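Long-range contacts in 11R-lipoxygenase (Gersemia fruticosa, PDB 3VF1), which probably adds molecular oxygen to a lipid substrate at a non-heme iron centre, as lipoxygenases do, in a calcium-dependent manner: residues K163-G168 and G179-E184; E184-L189 and I431-R436. All coordinates share one frame; numbering follows the deposited sequence.

How the contacts relate
Contact 1 comes first along the chain and contact 2 follows in series. Their centres lie about 10 Å apart, on the same side of the chain's centre, and Glu184 belongs to both. Contact 1 closes a loop of ten residues that follows the end of helix 148-164. The second segment of contact 2, 431-436 on helix 428-438, follows 242 residues after Leu189. The two also touch directly: Ala183 CB packs on Leu189 CD2 at 3.3 Å, and Phe180 lies against Arg436. Contact 1 pairs two parts of the chain after helix 148-164; contact 2 sets the loop that follows against helix 428-438, near the iron. Neither contact supplies an iron ligand.

Contact 1: K163-G168 and G179-E184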
loop_
_atom_site.group_PDB
_atom_site.type_symbol
_atom_site.label_atom_id
_atom_site.label_comp_id
_atom_site.label_asym_id
_atom_site.label_seq_id
_atom_site.Cartn_x
_atom_site.Cartn_y
_atom_site.Cartn_z
ATOM N N LYS A 163 -18.773 9.661 -14.726
ATOM C CA LYS A 163 -19.497 10.745 -14.071
ATOM C C LYS A 163 -19.357 10.674 -12.553
ATOM O O LYS A 163 -19.508 11.682 -11.861
ATOM C CB LYS A 163 -20.975 10.704 -14.463
ATOM C CG LYS A 163 -21.218 10.844 -15.957
ATOM C CD LYS A 163 -22.702 10.826 -16.285
ATOM C CE LYS A 163 -22.941 11.016 -17.775
ATOM N NZ LYS A 163 -24.391 11.004 -18.115
ATOM N N LEU A 164 -19.068 9.482 -12.044
ATOM C CA LEU A 164 -18.938 9.272 -10.606
ATOM C C LEU A 164 -17.491 9.385 -10.141
ATOM O O LEU A 164 -17.226 9.781 -9.004
ATOM C CB LEU A 164 -19.490 7.897 -10.224
ATOM C CG LEU A 164 -20.975 7.671 -10.513
ATOM C CD1 LEU A 164 -21.374 6.242 -10.168
ATOM C CD2 LEU A 164 -21.832 8.668 -9.747
ATOM N N TYR A 165 -16.556 9.038 -11.023
ATOM C CA TYR A 165 -15.143 9.006 -10.666
ATOM C C TYR A 165 -14.334 10.003 -11.491
ATOM O O TYR A 165 -13.781 9.659 -12.533
ATOM C CB TYR A 165 -14.592 7.591 -10.850
ATOM C CG TYR A 165 -15.306 6.554 -10.008
ATOM C CD1 TYR A 165 -14.950 6.343 -8.684
ATOM C CD2 TYR A 165 -16.337 5.792 -10.538
ATOM C CE1 TYR A 165 -15.601 5.399 -7.908
ATOM C CE2 TYR A 165 -16.993 4.844 -9.773
ATOM C CZ TYR A 165 -16.622 4.653 -8.460
ATOM O OH TYR A 165 -17.273 3.714 -7.692
ATOM N N LYS A 166 -14.271 11.240 -11.010
ATOM C CA LYS A 166 -13.535 12.301 -11.687
ATOM C C LYS A 166 -12.162 12.481 -11.050
ATOM O O LYS A 166 -11.919 12.003 -9.942
ATOM C CB LYS A 166 -14.307 13.618 -11.591
ATOM C CG LYS A 166 -15.775 13.517 -11.984
ATOM C CD LYS A 166 -16.023 14.004 -13.404
ATOM C CE LYS A 166 -15.148 13.278 -14.411
ATOM N NZ LYS A 166 -15.612 13.502 -15.811
ATOM N N TRP A 167 -11.269 13.171 -11.752
ATOM C CA TRP A 167 -9.967 13.521 -11.193
ATOM C C TRP A 167 -10.098 14.736 -10.280
ATOM O O TRP A 167 -10.543 15.801 -10.705
ATOM C CB TRP A 167 -8.959 13.815 -12.306
ATOM C CG TRP A 167 -8.610 12.619 -13.136
ATOM C CD1 TRP A 167 -8.986 12.377 -14.424
ATOM C CD2 TRP A 167 -7.813 11.499 -12.732
ATOM N NE1 TRP A 167 -8.472 11.176 -14.849
ATOM C CE2 TRP A 167 -7.748 10.617 -13.830
ATOM C CE3 TRP A 167 -7.149 11.157 -11.551
ATOM C CZ2 TRP A 167 -7.044 9.416 -13.780
ATOM C CZ3 TRP A 167 -6.450 9.963 -11.505
ATOM C CH2 TRP A 167 -6.404 9.106 -12.612
ATOM N N GLY A 168 -9.710 14.568 -9.019
ATOM C CA GLY A 168 -9.822 15.626 -8.032
ATOM C C GLY A 168 -9.037 16.878 -8.378
ATOM O O GLY A 168 -8.025 16.821 -9.078
ATOM N N GLY A 179 -2.271 12.128 -9.553
ATOM C CA GLY A 179 -3.690 12.415 -9.617
ATOM C C GLY A 179 -4.423 11.650 -8.533
ATOM O O GLY A 179 -3.882 10.704 -7.959
ATOM N N PHE A 180 -5.653 12.056 -8.245
ATOM C CA PHE A 180 -6.445 11.403 -7.212
ATOM C C PHE A 180 -7.931 11.545 -7.511
ATOM O O PHE A 180 -8.326 12.357 -8.344
ATOM C CB PHE A 180 -6.118 11.991 -5.837
ATOM C CG PHE A 180 -6.271 13.485 -5.760
ATOM C CD1 PHE A 180 -5.303 14.322 -6.290
ATOM C CD2 PHE A 180 -7.378 14.051 -5.146
ATOM C CE1 PHE A 180 -5.438 15.697 -6.219
ATOM C CE2 PHE A 180 -7.518 15.425 -5.069
ATOM C CZ PHE A 180 -6.547 16.250 -5.605
ATOM N N VAL A 181 -8.750 10.745 -6.835
ATOM C CA VAL A 181 -10.192 10.785 -7.044
ATOM C C VAL A 181 -10.780 12.054 -6.442
ATOM O O VAL A 181 -10.261 12.581 -5.457
ATOM C CB VAL A 181 -10.894 9.568 -6.408
ATOM C CG1 VAL A 181 -10.888 9.678 -4.887
ATOM C CG2 VAL A 181 -12.318 9.449 -6.927
ATOM N N ASP A 182 -11.861 12.542 -7.041
ATOM C CA ASP A 182 -12.558 13.712 -6.526
ATOM C C ASP A 182 -13.566 13.288 -5.465
ATOM O O ASP A 182 -14.602 12.702 -5.777
ATOM C CB ASP A 182 -13.274 14.449 -7.659
ATOM C CG ASP A 182 -13.989 15.700 -7.182
ATOM O OD1 ASP A 182 -14.117 15.884 -5.953
ATOM O OD2 ASP A 182 -14.430 16.498 -8.036
ATOM N N ALA A 183 -13.250 13.585 -4.209
ATOM C CA ALA A 183 -14.134 13.265 -3.096
ATOM C C ALA A 183 -13.765 14.112 -1.887
ATOM O O ALA A 183 -12.595 14.208 -1.522
ATOM C CB ALA A 183 -14.043 11.789 -2.757
ATOM N N GLU A 184 -14.766 14.726 -1.268
ATOM C CA GLU A 184 -14.531 15.606 -0.128
ATOM C C GLU A 184 -14.291 14.795 1.139
ATOM O O GLU A 184 -13.479 15.170 1.985
ATOM C CB GLU A 184 -15.717 16.549 0.070
ATOM C CG GLU A 184 -15.496 17.595 1.151
ATOM C CD GLU A 184 -16.600 18.635 1.194
ATOM O OE1 GLU A 184 -17.424 18.669 0.254
ATOM O OE2 GLU A 184 -16.644 19.419 2.166
HETATM O O HOH W 1 -6.397 14.584 -9.554
#
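The Phe180 ring lies with one face over Gly168. Gly168 CA is 4.2 Å from the ring centroid and 28° off the normal, a CH-pi contact. Phe180 CG sits between the backbone N and the carbonyl carbon (chi1 55°), and CE2 and CZ of its ring come nearest Gly168. Gly168 has no side chain, and a CB there would clash with Phe180 CE2. The Trp167 indole comes alongside the same backbone. Its CE3 is 3.6 Å from Phe180 O, and the Phe180 N lies at its edge. Trp167 NE1 is hydrogen-bonded to Asp533 OD1. An alanine at Phe180 would probably uncover Gly168 and open a gap beside it.

Two backbone hydrogen bonds join the segments. Gly168 N gives a nearly straight one to Phe180 O at 2.7 Å. Asp182 N gives a more bent one to Lys166 O at 3.0 Å, from above the carbonyl plane. Trp167 and Val181 thus form a single beta bridge. Water 1 donates to Gly168 O and accepts from Phe180 N at 2.9 Å. Val181 N bonds to Glu401 of helix 369-410. The contact therefore closes the loop mainly through backbone polar groups, with the aromatic ring covering the glycine beside them.

Contact 2: E184-L189 and I431-R436; sequences EEPKSL and INTLGR
Van der Waals contacts join Pro186 to Thr433 and Leu434, and Leu189 to Thr433. Thr433 points its methyl at the loop backbone: CG2 is 3.4 Å from Glu185 C and 3.6 Å from Pro186 N. Thr433 OG1 sits beside the backbone N (chi1 -62°), which sets CG2 anti to that N. Pro186 CD also meets the methyl, at 4.0 Å. Next in the helix, Leu434 CB faces Pro186 CG at 4.2 Å. Leu189 runs past Thr433 in the opposite direction, with CD1 3.8 Å from Thr433 OG1.

No hydrogen bond crosses between the segments. Thr433 OG1 bonds to Met429 O in its own helix. In the loop, Ser188 OG donates to Glu185 O at 2.6 Å, and Ser188 N weakly to the same oxygen. Glu184 O takes a hydrogen bond from Asn437 ND2, just after the helix segment. Asn432 ND2 is hydrogen-bonded to Glu401 OE1, and Arg436 NH2 forms a salt bridge with its OE2. The contact packs beside the iron site, with the Leu434 side chain about 7 Å from that of Ile698, an iron ligand. The threonine hydroxyl is thus satisfied within its helix, and its methyl meets the loop by van der Waals contact alone.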
loop_
_atom_site.group_PDB
_atom_site.type_symbol
_atom_site.label_atom_id
_atom_site.label_comp_id
_atom_site.label_asym_id
_atom_site.label_seq_id
_atom_site.Cartn_x
_atom_site.Cartn_y
_atom_site.Cartn_z
ATOM N N GLU A 184 -14.766 14.726 -1.268
ATOM C CA GLU A 184 -14.531 15.606 -0.128
ATOM C C GLU A 184 -14.291 14.795 1.139
ATOM O O GLU A 184 -13.479 15.170 1.985
ATOM C CB GLU A 184 -15.717 16.549 0.070
ATOM C CG GLU A 184 -15.496 17.595 1.151
ATOM C CD GLU A 184 -16.600 18.635 1.194
ATOM O OE1 GLU A 184 -17.424 18.669 0.254
ATOM O OE2 GLU A 184 -16.644 19.419 2.166
ATOM N N GLU A 185 -15.001 13.679 1.259
ATOM C CA GLU A 185 -14.858 12.792 2.407
ATOM C C GLU A 185 -15.092 11.345 1.986
ATOM O O GLU A 185 -15.596 11.089 0.895
ATOM C CB GLU A 185 -15.853 13.173 3.506
ATOM C CG GLU A 185 -15.791 14.633 3.936
ATOM C CD GLU A 185 -16.702 14.925 5.114
ATOM O OE1 GLU A 185 -17.126 13.962 5.789
ATOM O OE2 GLU A 185 -16.997 16.114 5.363
ATOM N N PRO A 186 -14.724 10.390 2.852
ATOM C CA PRO A 186 -14.967 8.981 2.528
ATOM C C PRO A 186 -16.435 8.703 2.215
ATOM O O PRO A 186 -16.731 7.839 1.392
ATOM C CB PRO A 186 -14.544 8.251 3.806
ATOM C CG PRO A 186 -13.551 9.154 4.444
ATOM C CD PRO A 186 -14.010 10.547 4.131
ATOM N N LYS A 187 -17.338 9.434 2.863
ATOM C CA LYS A 187 -18.772 9.231 2.675
ATOM C C LYS A 187 -19.267 9.751 1.328
ATOM O O LYS A 187 -20.249 9.247 0.785
ATOM C CB LYS A 187 -19.561 9.904 3.802
ATOM C CG LYS A 187 -19.560 9.135 5.114
ATOM C CD LYS A 187 -20.314 7.820 4.980
ATOM C CE LYS A 187 -20.483 7.131 6.324
ATOM N NZ LYS A 187 -21.250 5.859 6.203
ATOM N N SER A 188 -18.590 10.761 0.791
ATOM C CA SER A 188 -18.997 11.351 -0.482
ATOM C C SER A 188 -18.573 10.493 -1.673
ATOM O O SER A 188 -18.801 10.864 -2.824
ATOM C CB SER A 188 -18.433 12.767 -0.625
ATOM O OG SER A 188 -17.021 12.773 -0.529
ATOM N N LEU A 189 -17.953 9.351 -1.394
ATOM C CA LEU A 189 -17.580 8.408 -2.442
ATOM C C LEU A 189 -18.742 7.476 -2.757
ATOM O O LEU A 189 -19.613 7.261 -1.914
ATOM C CB LEU A 189 -16.373 7.572 -2.010
ATOM C CG LEU A 189 -15.001 8.242 -2.017
ATOM C CD1 LEU A 189 -13.983 7.347 -1.327
ATOM C CD2 LEU A 189 -14.558 8.553 -3.436
ATOM N N ILE A 431 -9.271 5.041 1.757
ATOM C CA ILE A 431 -8.233 5.360 2.736
ATOM C C ILE A 431 -7.473 6.639 2.385
ATOM O O ILE A 431 -7.096 7.402 3.273
ATOM C CB ILE A 431 -7.222 4.201 2.909
ATOM C CG1 ILE A 431 -6.274 4.489 4.077
ATOM C CG2 ILE A 431 -6.417 3.984 1.634
ATOM C CD1 ILE A 431 -6.975 4.722 5.400
ATOM N N ASN A 432 -7.248 6.873 1.095
ATOM C CA ASN A 432 -6.528 8.066 0.658
ATOM C C ASN A 432 -7.349 9.336 0.841
ATOM O O ASN A 432 -6.802 10.403 1.110
ATOM C CB ASN A 432 -6.098 7.935 -0.802
ATOM C CG ASN A 432 -4.865 7.076 -0.969
ATOM O OD1 ASN A 432 -4.446 6.382 -0.043
ATOM N ND2 ASN A 432 -4.276 7.120 -2.155
ATOM N N THR A 433 -8.664 9.222 0.687
ATOM C CA THR A 433 -9.548 10.358 0.904
ATOM C C THR A 433 -9.508 10.744 2.375
ATOM O O THR A 433 -9.488 11.926 2.715
ATOM C CB THR A 433 -10.999 10.041 0.501
ATOM O OG1 THR A 433 -11.058 9.740 -0.900
ATOM C CG2 THR A 433 -11.905 11.227 0.795
ATOM N N LEU A 434 -9.495 9.737 3.243
ATOM C CA LEU A 434 -9.359 9.962 4.674
ATOM C C LEU A 434 -7.983 10.545 4.973
ATOM O O LEU A 434 -7.851 11.479 5.765
ATOM C CB LEU A 434 -9.546 8.652 5.441
ATOM C CG LEU A 434 -9.473 8.748 6.966
ATOM C CD1 LEU A 434 -10.682 9.492 7.514
ATOM C CD2 LEU A 434 -9.361 7.367 7.586
ATOM N N GLY A 435 -6.961 9.989 4.331
ATOM C CA GLY A 435 -5.598 10.453 4.512
ATOM C C GLY A 435 -5.443 11.923 4.169
ATOM O O GLY A 435 -4.750 12.666 4.864
ATOM N N ARG A 436 -6.097 12.346 3.093
ATOM C CA ARG A 436 -6.016 13.734 2.655
ATOM C C ARG A 436 -6.628 14.699 3.670
ATOM O O ARG A 436 -6.430 15.909 3.577
ATOM C CB ARG A 436 -6.692 13.907 1.293
ATOM C CG ARG A 436 -5.777 13.615 0.114
ATOM C CD ARG A 436 -6.460 13.901 -1.215
ATOM N NE ARG A 436 -7.406 12.853 -1.586
ATOM C CZ ARG A 436 -7.075 11.728 -2.217
ATOM N NH1 ARG A 436 -5.813 11.486 -2.552
ATOM N NH2 ARG A 436 -8.009 10.836 -2.512
#